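Local coordinates for Rx protein (Solanum tuberosum, PDB 4M70) that probably confers resistance to pathogens as part of an intracellular NB-LRR immune receptor, of which this chain is the N-terminal coiled-coil domain, at residues E22-D27 with S75-V80; Y32-S37 with V99-L104; K36-I41 with E105-T110. All coordinates share one frame; numbering follows the deposited sequence.

Interaction 1 (E22-D27 with S75-V80); sequences ELTGCD and SESRNV
Rotation about two first torsions brings Thr-24 and Val-80 together. On the threonine, chi1 of 68° tucks OG1 between the backbone N and the carbonyl carbon and leaves CG2 beside the N; on the valine, CG1 lies opposite the backbone N (chi1 163°). One methyl therefore meets a branched fork: Thr-24 CG2 is 3.7 Å from Val-80 CG1 and close to both other side-chain carbons of the valine, the two side chains crossing at about a right angle. Three residues earlier on helix 56-81, Ser-77 borders the same methyl, its CB lying 4.0 Å from Thr-24 CG2; the small serine lets the two helices approach here. At the exposed margin, Leu-23 lays CD2 against the backbone, 3.7 Å from Ser-77 O.

Threonine fits because its two branches do different work. OG1 accepts from Cys-26 N at 3.1 Å in a nearly straight bond (162°), an ST turn at the end of helix 4-24, and it is also hydrogen-bonded to Ser-20 O. Gly-25 between them takes a positive phi, which a residue without CB adopts without crowding the carbonyl of Thr-24. Ser-77 OG bonds to Val-73 O in its own helix and to Ser-20 OG on helix 4-24, while Val-80 also packs on Ala-92 of helix 86-119.

Between 22-27 and 75-80 themselves no hydrogen bond passes. The buried hydroxyls have partners, and the methyls meet by van der Waals contact, while the Ser-77 to Ser-20 hydroxyl bond ties the same two helices directionally.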
ATOM      1  N   GLU A  22     -13.249  -2.127  -7.949  1.00 60.92           N
ATOM      2  CA  GLU A  22     -14.387  -2.668  -8.680  1.00 63.91           C
ATOM      3  C   GLU A  22     -15.246  -3.549  -7.786  1.00 67.16           C
ATOM      4  O   GLU A  22     -16.476  -3.500  -7.852  1.00 70.42           O
ATOM      5  CB  GLU A  22     -13.916  -3.469  -9.891  1.00 66.69           C
ATOM      6  CG  GLU A  22     -13.310  -2.631 -11.004  1.00 71.82           C
ATOM      7  CD  GLU A  22     -12.926  -3.465 -12.212  1.00 85.70           C
ATOM      8  OE1 GLU A  22     -13.380  -4.628 -12.306  1.00 84.88           O
ATOM      9  OE2 GLU A  22     -12.163  -2.960 -13.064  1.00 86.67           O
ATOM     10  N   LEU A  23     -14.603  -4.357  -6.948  1.00 63.18           N
ATOM     11  CA  LEU A  23     -15.362  -5.268  -6.097  1.00 62.87           C
ATOM     12  C   LEU A  23     -16.000  -4.593  -4.882  1.00 62.03           C
ATOM     13  O   LEU A  23     -17.155  -4.863  -4.545  1.00 66.61           O
ATOM     14  CB  LEU A  23     -14.488  -6.429  -5.627  1.00 51.90           C
ATOM     15  CG  LEU A  23     -15.309  -7.430  -4.818  1.00 63.64           C
ATOM     16  CD1 LEU A  23     -16.425  -8.012  -5.691  1.00 60.82           C
ATOM     17  CD2 LEU A  23     -14.441  -8.529  -4.221  1.00 61.57           C
ATOM     18  N   THR A  24     -15.248  -3.707  -4.243  1.00 56.58           N
ATOM     19  CA  THR A  24     -15.617  -3.162  -2.944  1.00 61.33           C
ATOM     20  C   THR A  24     -16.252  -1.781  -3.051  1.00 64.42           C
ATOM     21  O   THR A  24     -17.039  -1.390  -2.190  1.00 63.97           O
ATOM     22  CB  THR A  24     -14.383  -3.054  -2.017  1.00 59.45           C
ATOM     23  OG1 THR A  24     -13.487  -2.054  -2.521  1.00 60.08           O
ATOM     24  CG2 THR A  24     -13.655  -4.390  -1.934  1.00 55.73           C
ATOM     25  N   GLY A  25     -15.896  -1.034  -4.090  1.00 62.14           N
ATOM     26  CA  GLY A  25     -16.427   0.307  -4.236  1.00 64.09           C
ATOM     27  C   GLY A  25     -15.628   1.312  -3.430  1.00 69.77           C
ATOM     28  O   GLY A  25     -15.921   2.509  -3.454  1.00 70.85           O
ATOM     29  N   CYS A  26     -14.616   0.821  -2.716  1.00 63.57           N
ATOM     30  CA  CYS A  26     -13.778   1.674  -1.880  1.00 63.69           C
ATOM     31  C   CYS A  26     -13.071   2.740  -2.698  1.00 67.09           C
ATOM     32  O   CYS A  26     -12.780   2.545  -3.882  1.00 64.28           O
ATOM     33  CB  CYS A  26     -12.729   0.850  -1.127  1.00 61.54           C
ATOM     34  SG  CYS A  26     -13.359  -0.287   0.121  1.00 74.98           S
ATOM     35  N   ASP A  27     -12.791   3.865  -2.047  1.00 62.39           N
ATOM     36  CA  ASP A  27     -12.107   4.966  -2.699  1.00 61.02           C
ATOM     37  C   ASP A  27     -10.616   4.747  -2.548  1.00 63.17           C
ATOM     38  O   ASP A  27     -10.003   5.190  -1.578  1.00 64.03           O
ATOM     39  CB  ASP A  27     -12.513   6.295  -2.058  1.00 70.28           C
ATOM     40  CG  ASP A  27     -11.859   7.488  -2.719  1.00 73.96           C
ATOM     41  OD1 ASP A  27     -11.586   7.426  -3.938  1.00 80.54           O
ATOM     42  OD2 ASP A  27     -11.600   8.482  -2.010  1.00 76.14           O
ATOM     43  N   SER A  75      -7.005 -10.557  -0.217  1.00 45.09           N
ATOM     44  CA  SER A  75      -7.630 -11.288   0.881  1.00 48.82           C
ATOM     45  C   SER A  75      -8.733 -10.484   1.561  1.00 55.16           C
ATOM     46  O   SER A  75      -9.849 -10.977   1.767  1.00 54.99           O
ATOM     47  CB  SER A  75      -6.573 -11.695   1.908  1.00 51.86           C
ATOM     48  OG  SER A  75      -7.131 -12.515   2.924  1.00 63.36           O
ATOM     49  N   GLU A  76      -8.428  -9.229   1.877  1.00 56.65           N
ATOM     50  CA  GLU A  76      -9.382  -8.381   2.570  1.00 48.97           C
ATOM     51  C   GLU A  76     -10.561  -7.987   1.686  1.00 50.24           C
ATOM     52  O   GLU A  76     -11.680  -7.826   2.172  1.00 56.30           O
ATOM     53  CB  GLU A  76      -8.675  -7.157   3.157  1.00 51.91           C
ATOM     54  CG  GLU A  76      -7.648  -7.520   4.227  1.00 51.71           C
ATOM     55  CD  GLU A  76      -8.269  -8.121   5.478  1.00 57.27           C
ATOM     56  OE1 GLU A  76      -9.497  -8.001   5.668  1.00 59.74           O
ATOM     57  OE2 GLU A  76      -7.520  -8.712   6.285  1.00 58.47           O
ATOM     58  N   SER A  77     -10.313  -7.852   0.388  1.00 46.52           N
ATOM     59  CA  SER A  77     -11.394  -7.614  -0.559  1.00 46.82           C
ATOM     60  C   SER A  77     -12.317  -8.831  -0.588  1.00 59.90           C
ATOM     61  O   SER A  77     -13.551  -8.690  -0.668  1.00 56.27           O
ATOM     62  CB  SER A  77     -10.843  -7.300  -1.949  1.00 53.26           C
ATOM     63  OG  SER A  77     -10.067  -6.111  -1.927  1.00 54.67           O
ATOM     64  N   ARG A  78     -11.721 -10.025  -0.545  1.00 52.06           N
ATOM     65  CA  ARG A  78     -12.524 -11.236  -0.406  1.00 56.39           C
ATOM     66  C   ARG A  78     -13.354 -11.180   0.877  1.00 57.92           C
ATOM     67  O   ARG A  78     -14.519 -11.585   0.886  1.00 55.99           O
ATOM     68  CB  ARG A  78     -11.656 -12.498  -0.429  1.00 49.27           C
ATOM     69  CG  ARG A  78     -11.155 -12.898  -1.812  1.00 53.80           C
ATOM     70  CD  ARG A  78     -10.594 -14.318  -1.814  1.00 47.06           C
ATOM     71  NE  ARG A  78      -9.374 -14.452  -1.018  1.00 49.22           N
ATOM     72  CZ  ARG A  78      -8.149 -14.225  -1.488  1.00 47.86           C
ATOM     73  NH1 ARG A  78      -7.975 -13.846  -2.748  1.00 46.84           N
ATOM     74  NH2 ARG A  78      -7.096 -14.373  -0.698  1.00 43.73           N
ATOM     75  N   ASN A  79     -12.765 -10.658   1.950  1.00 53.93           N
ATOM     76  CA  ASN A  79     -13.507 -10.494   3.199  1.00 59.65           C
ATOM     77  C   ASN A  79     -14.666  -9.498   3.074  1.00 57.06           C
ATOM     78  O   ASN A  79     -15.700  -9.668   3.720  1.00 63.84           O
ATOM     79  CB  ASN A  79     -12.572 -10.119   4.354  1.00 55.02           C
ATOM     80  CG  ASN A  79     -11.666 -11.270   4.769  1.00 58.21           C
ATOM     81  OD1 ASN A  79     -11.934 -12.429   4.460  1.00 60.22           O
ATOM     82  ND2 ASN A  79     -10.585 -10.951   5.474  1.00 60.30           N
ATOM     83  N   VAL A  80     -14.497  -8.477   2.232  1.00 59.91           N
ATOM     84  CA  VAL A  80     -15.578  -7.536   1.925  1.00 56.32           C
ATOM     85  C   VAL A  80     -16.707  -8.251   1.183  1.00 65.55           C
ATOM     86  O   VAL A  80     -17.888  -8.038   1.472  1.00 62.27           O
ATOM     87  CB  VAL A  80     -15.091  -6.322   1.082  1.00 58.47           C
ATOM     88  CG1 VAL A  80     -16.270  -5.606   0.424  1.00 57.95           C
ATOM     89  CG2 VAL A  80     -14.295  -5.346   1.936  1.00 55.42           C
TER

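Interaction 2 (Y32-S37 with V99-L104); sequences YEKLKS and VLEQAL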
ATOM      1  N   TYR A  32      -3.811   4.570  -5.968  1.00 48.45           N
ATOM      2  CA  TYR A  32      -3.490   4.232  -7.349  1.00 52.25           C
ATOM      3  C   TYR A  32      -2.646   5.341  -7.990  1.00 59.55           C
ATOM      4  O   TYR A  32      -1.621   5.065  -8.611  1.00 56.95           O
ATOM      5  CB  TYR A  32      -4.789   4.008  -8.126  1.00 47.17           C
ATOM      6  CG  TYR A  32      -4.620   3.512  -9.539  1.00 57.95           C
ATOM      7  CD1 TYR A  32      -4.574   4.395 -10.608  1.00 59.06           C
ATOM      8  CD2 TYR A  32      -4.532   2.149  -9.809  1.00 52.94           C
ATOM      9  CE1 TYR A  32      -4.428   3.939 -11.907  1.00 62.91           C
ATOM     10  CE2 TYR A  32      -4.387   1.685 -11.099  1.00 55.61           C
ATOM     11  CZ  TYR A  32      -4.334   2.582 -12.145  1.00 61.23           C
ATOM     12  OH  TYR A  32      -4.194   2.119 -13.437  1.00 61.35           O
ATOM     13  N   GLU A  33      -3.076   6.589  -7.828  1.00 59.93           N
ATOM     14  CA  GLU A  33      -2.380   7.733  -8.417  1.00 53.85           C
ATOM     15  C   GLU A  33      -0.994   7.937  -7.816  1.00 53.42           C
ATOM     16  O   GLU A  33      -0.029   8.229  -8.533  1.00 58.80           O
ATOM     17  CB  GLU A  33      -3.204   9.014  -8.249  1.00 58.23           C
ATOM     18  CG  GLU A  33      -4.498   9.051  -9.052  1.00 62.42           C
ATOM     19  CD  GLU A  33      -4.249   9.121 -10.550  1.00 74.80           C
ATOM     20  OE1 GLU A  33      -3.160   9.585 -10.953  1.00 79.73           O
ATOM     21  OE2 GLU A  33      -5.148   8.728 -11.326  1.00 78.07           O
ATOM     22  N   LYS A  34      -0.893   7.779  -6.500  1.00 51.34           N
ATOM     23  CA  LYS A  34       0.397   7.905  -5.836  1.00 50.33           C
ATOM     24  C   LYS A  34       1.361   6.817  -6.306  1.00 51.76           C
ATOM     25  O   LYS A  34       2.553   7.070  -6.542  1.00 51.34           O
ATOM     26  CB  LYS A  34       0.217   7.839  -4.319  1.00 56.10           C
ATOM     27  CG  LYS A  34       1.466   8.129  -3.515  1.00 59.52           C
ATOM     28  CD  LYS A  34       1.188   8.020  -2.016  1.00 70.40           C
ATOM     29  CE  LYS A  34       0.121   9.007  -1.554  1.00 70.98           C
ATOM     30  NZ  LYS A  34      -0.167   8.883  -0.090  1.00 73.53           N
ATOM     31  N   LEU A  35       0.822   5.617  -6.492  1.00 52.87           N
ATOM     32  CA  LEU A  35       1.605   4.492  -6.979  1.00 44.57           C
ATOM     33  C   LEU A  35       2.100   4.699  -8.393  1.00 51.10           C
ATOM     34  O   LEU A  35       3.272   4.471  -8.691  1.00 54.14           O
ATOM     35  CB  LEU A  35       0.771   3.213  -6.942  1.00 52.15           C
ATOM     36  CG  LEU A  35       0.876   2.322  -5.714  1.00 53.71           C
ATOM     37  CD1 LEU A  35       0.012   1.101  -5.910  1.00 50.91           C
ATOM     38  CD2 LEU A  35       2.322   1.918  -5.517  1.00 51.52           C
ATOM     39  N   LYS A  36       1.194   5.153  -9.252  1.00 55.17           N
ATOM     40  CA  LYS A  36       1.503   5.437 -10.645  1.00 56.38           C
ATOM     41  C   LYS A  36       2.601   6.486 -10.726  1.00 58.18           C
ATOM     42  O   LYS A  36       3.545   6.354 -11.506  1.00 60.94           O
ATOM     43  CB  LYS A  36       0.245   5.915 -11.370  1.00 61.39           C
ATOM     44  CG  LYS A  36       0.381   6.032 -12.881  1.00 58.68           C
ATOM     45  CD  LYS A  36      -0.971   6.300 -13.516  1.00 60.55           C
ATOM     46  CE  LYS A  36      -0.865   6.450 -15.021  1.00 70.99           C
ATOM     47  NZ  LYS A  36      -2.212   6.594 -15.650  1.00 81.84           N
ATOM     48  N   SER A  37       2.458   7.539  -9.929  1.00 53.93           N
ATOM     49  CA  SER A  37       3.446   8.611  -9.897  1.00 51.99           C
ATOM     50  C   SER A  37       4.827   8.122  -9.441  1.00 59.39           C
ATOM     51  O   SER A  37       5.857   8.456 -10.050  1.00 61.16           O
ATOM     52  CB  SER A  37       2.955   9.736  -8.991  1.00 49.26           C
ATOM     53  OG  SER A  37       3.876  10.811  -8.968  1.00 68.73           O
ATOM     54  N   VAL A  99      -3.417  -1.169   5.091  1.00 53.50           N
ATOM     55  CA  VAL A  99      -2.331  -1.855   4.406  1.00 53.73           C
ATOM     56  C   VAL A  99      -1.815  -1.028   3.227  1.00 53.33           C
ATOM     57  O   VAL A  99      -0.600  -0.938   3.016  1.00 51.14           O
ATOM     58  CB  VAL A  99      -2.706  -3.302   3.974  1.00 53.06           C
ATOM     59  CG1 VAL A  99      -3.746  -3.300   2.870  1.00 56.02           C
ATOM     60  CG2 VAL A  99      -1.472  -4.058   3.531  1.00 58.59           C
ATOM     61  N   LEU A 100      -2.722  -0.384   2.494  1.00 50.13           N
ATOM     62  CA  LEU A 100      -2.286   0.418   1.358  1.00 52.24           C
ATOM     63  C   LEU A 100      -1.475   1.644   1.764  1.00 52.22           C
ATOM     64  O   LEU A 100      -0.499   1.992   1.098  1.00 55.43           O
ATOM     65  CB  LEU A 100      -3.473   0.814   0.480  1.00 48.16           C
ATOM     66  CG  LEU A 100      -3.979  -0.320  -0.409  1.00 52.42           C
ATOM     67  CD1 LEU A 100      -5.198   0.103  -1.214  1.00 47.62           C
ATOM     68  CD2 LEU A 100      -2.848  -0.771  -1.317  1.00 47.85           C
ATOM     69  N   GLU A 101      -1.865   2.296   2.855  1.00 54.88           N
ATOM     70  CA  GLU A 101      -1.070   3.411   3.372  1.00 56.90           C
ATOM     71  C   GLU A 101       0.310   2.954   3.886  1.00 61.24           C
ATOM     72  O   GLU A 101       1.318   3.627   3.632  1.00 51.52           O
ATOM     73  CB  GLU A 101      -1.848   4.204   4.421  1.00 53.56           C
ATOM     74  CG  GLU A 101      -1.122   5.459   4.890  1.00 66.34           C
ATOM     75  CD  GLU A 101      -0.913   6.514   3.823  1.00 56.96           C
ATOM     76  OE1 GLU A 101      -1.603   6.489   2.783  1.00 62.49           O
ATOM     77  OE2 GLU A 101      -0.016   7.360   4.025  1.00 72.44           O
ATOM     78  N   GLN A 102       0.357   1.841   4.624  1.00 54.66           N
ATOM     79  CA  GLN A 102       1.647   1.311   5.086  1.00 55.13           C
ATOM     80  C   GLN A 102       2.573   1.019   3.900  1.00 53.25           C
ATOM     81  O   GLN A 102       3.763   1.396   3.882  1.00 60.78           O
ATOM     82  CB  GLN A 102       1.457   0.038   5.913  1.00 54.01           C
ATOM     83  CG  GLN A 102       0.748   0.222   7.242  1.00 58.40           C
ATOM     84  CD  GLN A 102       1.705   0.485   8.391  1.00 64.37           C
ATOM     85  OE1 GLN A 102       1.999   1.635   8.723  1.00 68.71           O
ATOM     86  NE2 GLN A 102       2.206  -0.584   8.998  1.00 60.15           N
ATOM     87  N   ALA A 103       2.000   0.351   2.904  1.00 57.84           N
ATOM     88  CA  ALA A 103       2.719  -0.028   1.696  1.00 52.87           C
ATOM     89  C   ALA A 103       3.235   1.204   0.969  1.00 53.58           C
ATOM     90  O   ALA A 103       4.393   1.247   0.553  1.00 54.27           O
ATOM     91  CB  ALA A 103       1.817  -0.835   0.783  1.00 46.31           C
ATOM     92  N   LEU A 104       2.371   2.203   0.812  1.00 46.85           N
ATOM     93  CA  LEU A 104       2.763   3.429   0.127  1.00 56.12           C
ATOM     94  C   LEU A 104       3.842   4.203   0.873  1.00 53.01           C
ATOM     95  O   LEU A 104       4.695   4.826   0.245  1.00 54.76           O
ATOM     96  CB  LEU A 104       1.555   4.323  -0.155  1.00 52.13           C
ATOM     97  CG  LEU A 104       0.676   3.773  -1.279  1.00 64.08           C
ATOM     98  CD1 LEU A 104      -0.216   4.840  -1.872  1.00 61.38           C
ATOM     99  CD2 LEU A 104       1.540   3.149  -2.346  1.00 62.42           C
TER
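Leu-35 and Leu-104 are the residues whose CA atoms come nearest, 7.3 Å apart, where the short helical segments 32-37 and 99-104 run nearly parallel, their axes inclined by 20° and 11.1 Å apart at closest approach. The two leucines meet branch to branch: CD2 of Leu-104 is 3.5 Å from CD2 of Leu-35 and just as near to its CG, a rather tight fit, with the side chains crossing at about a right angle. The CB of Leu-35 does not aim directly at the partner helix, and its branched end makes up the difference.

The other methyl of Leu-104 serves a different neighbour. CD1 lies against the aliphatic chain of Lys-34, 3.5 Å from its CD and close to CB and CG as well, so the leucine is wedged between a buried leucine and the oily stem of a lysine. This is interior packing in a four-helix bundle, the fold of this domain. Leu-104 also packs on Phe-31, and Leu-35 touches Leu-13 and Ile-17, which continues the apolar contacts towards helix 4-24.

Lys-34 suits the margin because its chain has two characters. The extended first part runs CB, CG and CD past Leu-104 CD1, and the bend at chi3 (-60°) then turns the end of the chain towards Glu-101. The glutamate leaves its helix pointing away from the partner, then bends at chi2 (64°) to bring its carboxylate back. Lys-34 NZ and Glu-101 OE1 stand 4.0 Å apart, beyond a salt bridge, yet the opposite charges probably attract each other weakly at the rim of the bundle. On segment 99-104, Val-99, Gln-102 and Ala-103 pack against aromatic side chains of another protein, and Glu-101 against an acidic one.

Interaction 3 (K36-I41 with E105-T110); sequences KSLRAI and ECIDST
Leu-38 supplies all the side-chain contacts that segment 36-41 makes with 105-110, and its two methyls divide the work. The apolar part belongs to CD1, which lies 4.1 Å from CG2 of Ile-107 and equally far from the CA of Asp-108; the two side chains meet obliquely. With CG placed beside its own backbone N (chi1 -71°), the leucine projects its fork at the surface of helix 86-119. Ile-107 suits the buried place opposite: its CG2 branch faces Leu-38, while CG1 goes off in another direction.

A second kind of contact sets a methyl against a carboxylate. Leu-38 CD2 comes within 3.7 Å of Asp-108 OD1, the side chains crossing at about a right angle. The other oxygen, OD2, makes a salt bridge with Lys-112 one turn further along the same helix. A short acidic side chain is apt at this partly exposed edge, since its backbone end backs the leucine while its charged end is engaged elsewhere.

No hydrogen bond runs between the two segments, although Arg-39 NH1 reaches Thr-11 OG1 on helix 4-24. Within 105-110, Thr-110 OG1 donates to Cys-106 O at 2.9 Å, arriving 41° above the carbonyl plane, and the same oxygen accepts the routine helical bond from Thr-110 N. Thus gripped twice, Cys-106 O fixes the threonine hydroxyl against its own backbone, and the side chain of Thr-110 packs on Leu-58, Glu-61 and Ile-62 of helix 56-81.

Across the two segments the attraction is therefore mainly van der Waals. The salt bridge to Lys-112 probably offsets part of the carboxylate's charge, which would make the nearness of a leucine methyl less costly.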
ATOM      1  N   LYS A  36       1.194   5.153  -9.252  1.00 55.17           N
ATOM      2  CA  LYS A  36       1.503   5.437 -10.645  1.00 56.38           C
ATOM      3  C   LYS A  36       2.601   6.486 -10.726  1.00 58.18           C
ATOM      4  O   LYS A  36       3.545   6.354 -11.506  1.00 60.94           O
ATOM      5  CB  LYS A  36       0.245   5.915 -11.370  1.00 61.39           C
ATOM      6  CG  LYS A  36       0.381   6.032 -12.881  1.00 58.68           C
ATOM      7  CD  LYS A  36      -0.971   6.300 -13.516  1.00 60.55           C
ATOM      8  CE  LYS A  36      -0.865   6.450 -15.021  1.00 70.99           C
ATOM      9  NZ  LYS A  36      -2.212   6.594 -15.650  1.00 81.84           N
ATOM     10  N   SER A  37       2.458   7.539  -9.929  1.00 53.93           N
ATOM     11  CA  SER A  37       3.446   8.611  -9.897  1.00 51.99           C
ATOM     12  C   SER A  37       4.827   8.122  -9.441  1.00 59.39           C
ATOM     13  O   SER A  37       5.857   8.456 -10.050  1.00 61.16           O
ATOM     14  CB  SER A  37       2.955   9.736  -8.991  1.00 49.26           C
ATOM     15  OG  SER A  37       3.876  10.811  -8.968  1.00 68.73           O
ATOM     16  N   LEU A  38       4.845   7.295  -8.395  1.00 57.77           N
ATOM     17  CA  LEU A  38       6.106   6.755  -7.902  1.00 53.34           C
ATOM     18  C   LEU A  38       6.747   5.844  -8.951  1.00 56.97           C
ATOM     19  O   LEU A  38       7.979   5.829  -9.120  1.00 54.67           O
ATOM     20  CB  LEU A  38       5.881   6.000  -6.589  1.00 51.87           C
ATOM     21  CG  LEU A  38       5.548   6.861  -5.365  1.00 57.73           C
ATOM     22  CD1 LEU A  38       4.994   6.017  -4.226  1.00 46.88           C
ATOM     23  CD2 LEU A  38       6.775   7.643  -4.907  1.00 49.28           C
ATOM     24  N   ARG A  39       5.904   5.105  -9.669  1.00 54.05           N
ATOM     25  CA  ARG A  39       6.387   4.194 -10.695  1.00 55.31           C
ATOM     26  C   ARG A  39       7.004   5.019 -11.815  1.00 60.63           C
ATOM     27  O   ARG A  39       8.053   4.667 -12.365  1.00 56.77           O
ATOM     28  CB  ARG A  39       5.238   3.349 -11.249  1.00 55.31           C
ATOM     29  CG  ARG A  39       5.676   2.287 -12.250  1.00 57.40           C
ATOM     30  CD  ARG A  39       4.502   1.629 -12.977  1.00 54.05           C
ATOM     31  NE  ARG A  39       3.776   2.593 -13.807  1.00 54.76           N
ATOM     32  CZ  ARG A  39       2.728   2.300 -14.572  1.00 60.18           C
ATOM     33  NH1 ARG A  39       2.278   1.054 -14.645  1.00 57.28           N
ATOM     34  NH2 ARG A  39       2.143   3.250 -15.287  1.00 58.83           N
ATOM     35  N   ALA A  40       6.337   6.125 -12.137  1.00 56.04           N
ATOM     36  CA  ALA A  40       6.822   7.068 -13.135  1.00 58.31           C
ATOM     37  C   ALA A  40       8.201   7.576 -12.757  1.00 57.66           C
ATOM     38  O   ALA A  40       9.069   7.762 -13.610  1.00 65.13           O
ATOM     39  CB  ALA A  40       5.843   8.217 -13.319  1.00 57.70           C
ATOM     40  N   ILE A  41       8.393   7.795 -11.461  1.00 55.38           N
ATOM     41  CA  ILE A  41       9.697   8.212 -10.968  1.00 51.71           C
ATOM     42  C   ILE A  41      10.738   7.122 -11.195  1.00 63.36           C
ATOM     43  O   ILE A  41      11.849   7.416 -11.645  1.00 64.33           O
ATOM     44  CB  ILE A  41       9.641   8.607  -9.493  1.00 58.71           C
ATOM     45  CG1 ILE A  41       8.976   9.973  -9.356  1.00 58.42           C
ATOM     46  CG2 ILE A  41      11.030   8.666  -8.902  1.00 59.26           C
ATOM     47  CD1 ILE A  41       8.824  10.401  -7.938  1.00 61.57           C
ATOM     48  N   GLU A 105       3.804   4.175   2.202  1.00 54.80           N
ATOM     49  CA  GLU A 105       4.868   4.808   2.975  1.00 54.65           C
ATOM     50  C   GLU A 105       6.198   4.103   2.709  1.00 58.86           C
ATOM     51  O   GLU A 105       7.225   4.756   2.451  1.00 53.40           O
ATOM     52  CB  GLU A 105       4.532   4.825   4.469  1.00 53.07           C
ATOM     53  CG  GLU A 105       5.537   5.588   5.322  1.00 73.56           C
ATOM     54  CD  GLU A 105       5.495   7.085   5.090  1.00 67.20           C
ATOM     55  OE1 GLU A 105       4.383   7.656   5.035  1.00 70.12           O
ATOM     56  OE2 GLU A 105       6.580   7.691   4.964  1.00 76.32           O
ATOM     57  N   CYS A 106       6.171   2.770   2.745  1.00 53.68           N
ATOM     58  CA  CYS A 106       7.387   2.005   2.469  1.00 50.62           C
ATOM     59  C   CYS A 106       7.950   2.245   1.065  1.00 54.93           C
ATOM     60  O   CYS A 106       9.146   2.518   0.904  1.00 57.68           O
ATOM     61  CB  CYS A 106       7.147   0.511   2.687  1.00 55.28           C
ATOM     62  SG  CYS A 106       6.995   0.045   4.416  1.00 81.07           S
ATOM     63  N   ILE A 107       7.085   2.159   0.058  1.00 52.22           N
ATOM     64  CA  ILE A 107       7.501   2.357  -1.328  1.00 49.70           C
ATOM     65  C   ILE A 107       7.980   3.785  -1.588  1.00 52.60           C
ATOM     66  O   ILE A 107       8.956   3.988  -2.307  1.00 55.58           O
ATOM     67  CB  ILE A 107       6.380   1.965  -2.321  1.00 53.56           C
ATOM     68  CG1 ILE A 107       6.092   0.464  -2.221  1.00 49.90           C
ATOM     69  CG2 ILE A 107       6.769   2.303  -3.751  1.00 50.53           C
ATOM     70  CD1 ILE A 107       4.981  -0.007  -3.139  1.00 47.37           C
ATOM     71  N   ASP A 108       7.311   4.767  -0.990  1.00 54.09           N
ATOM     72  CA  ASP A 108       7.743   6.156  -1.125  1.00 48.42           C
ATOM     73  C   ASP A 108       9.149   6.334  -0.553  1.00 57.66           C
ATOM     74  O   ASP A 108      10.039   6.901  -1.211  1.00 60.97           O
ATOM     75  CB  ASP A 108       6.759   7.106  -0.438  1.00 49.80           C
ATOM     76  CG  ASP A 108       7.200   8.559  -0.504  1.00 55.74           C
ATOM     77  OD1 ASP A 108       7.092   9.174  -1.586  1.00 59.45           O
ATOM     78  OD2 ASP A 108       7.647   9.091   0.534  1.00 61.53           O
ATOM     79  N   SER A 109       9.354   5.813   0.655  1.00 55.37           N
ATOM     80  CA  SER A 109      10.664   5.878   1.298  1.00 57.76           C
ATOM     81  C   SER A 109      11.753   5.219   0.447  1.00 60.63           C
ATOM     82  O   SER A 109      12.827   5.801   0.213  1.00 60.47           O
ATOM     83  CB  SER A 109      10.593   5.225   2.681  1.00 59.20           C
ATOM     84  OG  SER A 109      11.880   5.079   3.249  1.00 69.81           O
ATOM     85  N   THR A 110      11.454   4.020  -0.047  1.00 58.32           N
ATOM     86  CA  THR A 110      12.418   3.269  -0.838  1.00 54.72           C
ATOM     87  C   THR A 110      12.743   3.970  -2.154  1.00 57.61           C
ATOM     88  O   THR A 110      13.885   3.958  -2.598  1.00 61.00           O
ATOM     89  CB  THR A 110      11.933   1.831  -1.121  1.00 58.38           C
ATOM     90  OG1 THR A 110      11.580   1.189   0.112  1.00 67.07           O
ATOM     91  CG2 THR A 110      13.027   1.027  -1.812  1.00 55.63           C
TER

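How the interactions relate
All three contacts belong to one four-helix bundle, the coiled-coil domain at the N-terminus of the receptor. Interactions 2 and 3 are successive steps along the same pair, helix 29-42 with helix 86-119: their centres lie 7 Å apart, they share Lys-36 and Ser-37, and Leu-35 CD2 touches Ile-107 CD1 at 4.1 Å. Interaction 1 joins helix 4-24 to helix 56-81, with its centre 16 Å from that of interaction 2 and 23 Å from that of interaction 3, which lies on the opposite side of the chain's centre. These contacts join the first helix to the third and the second to the fourth, so they cross along the sequence and tie helices distant in the chain into one bundle.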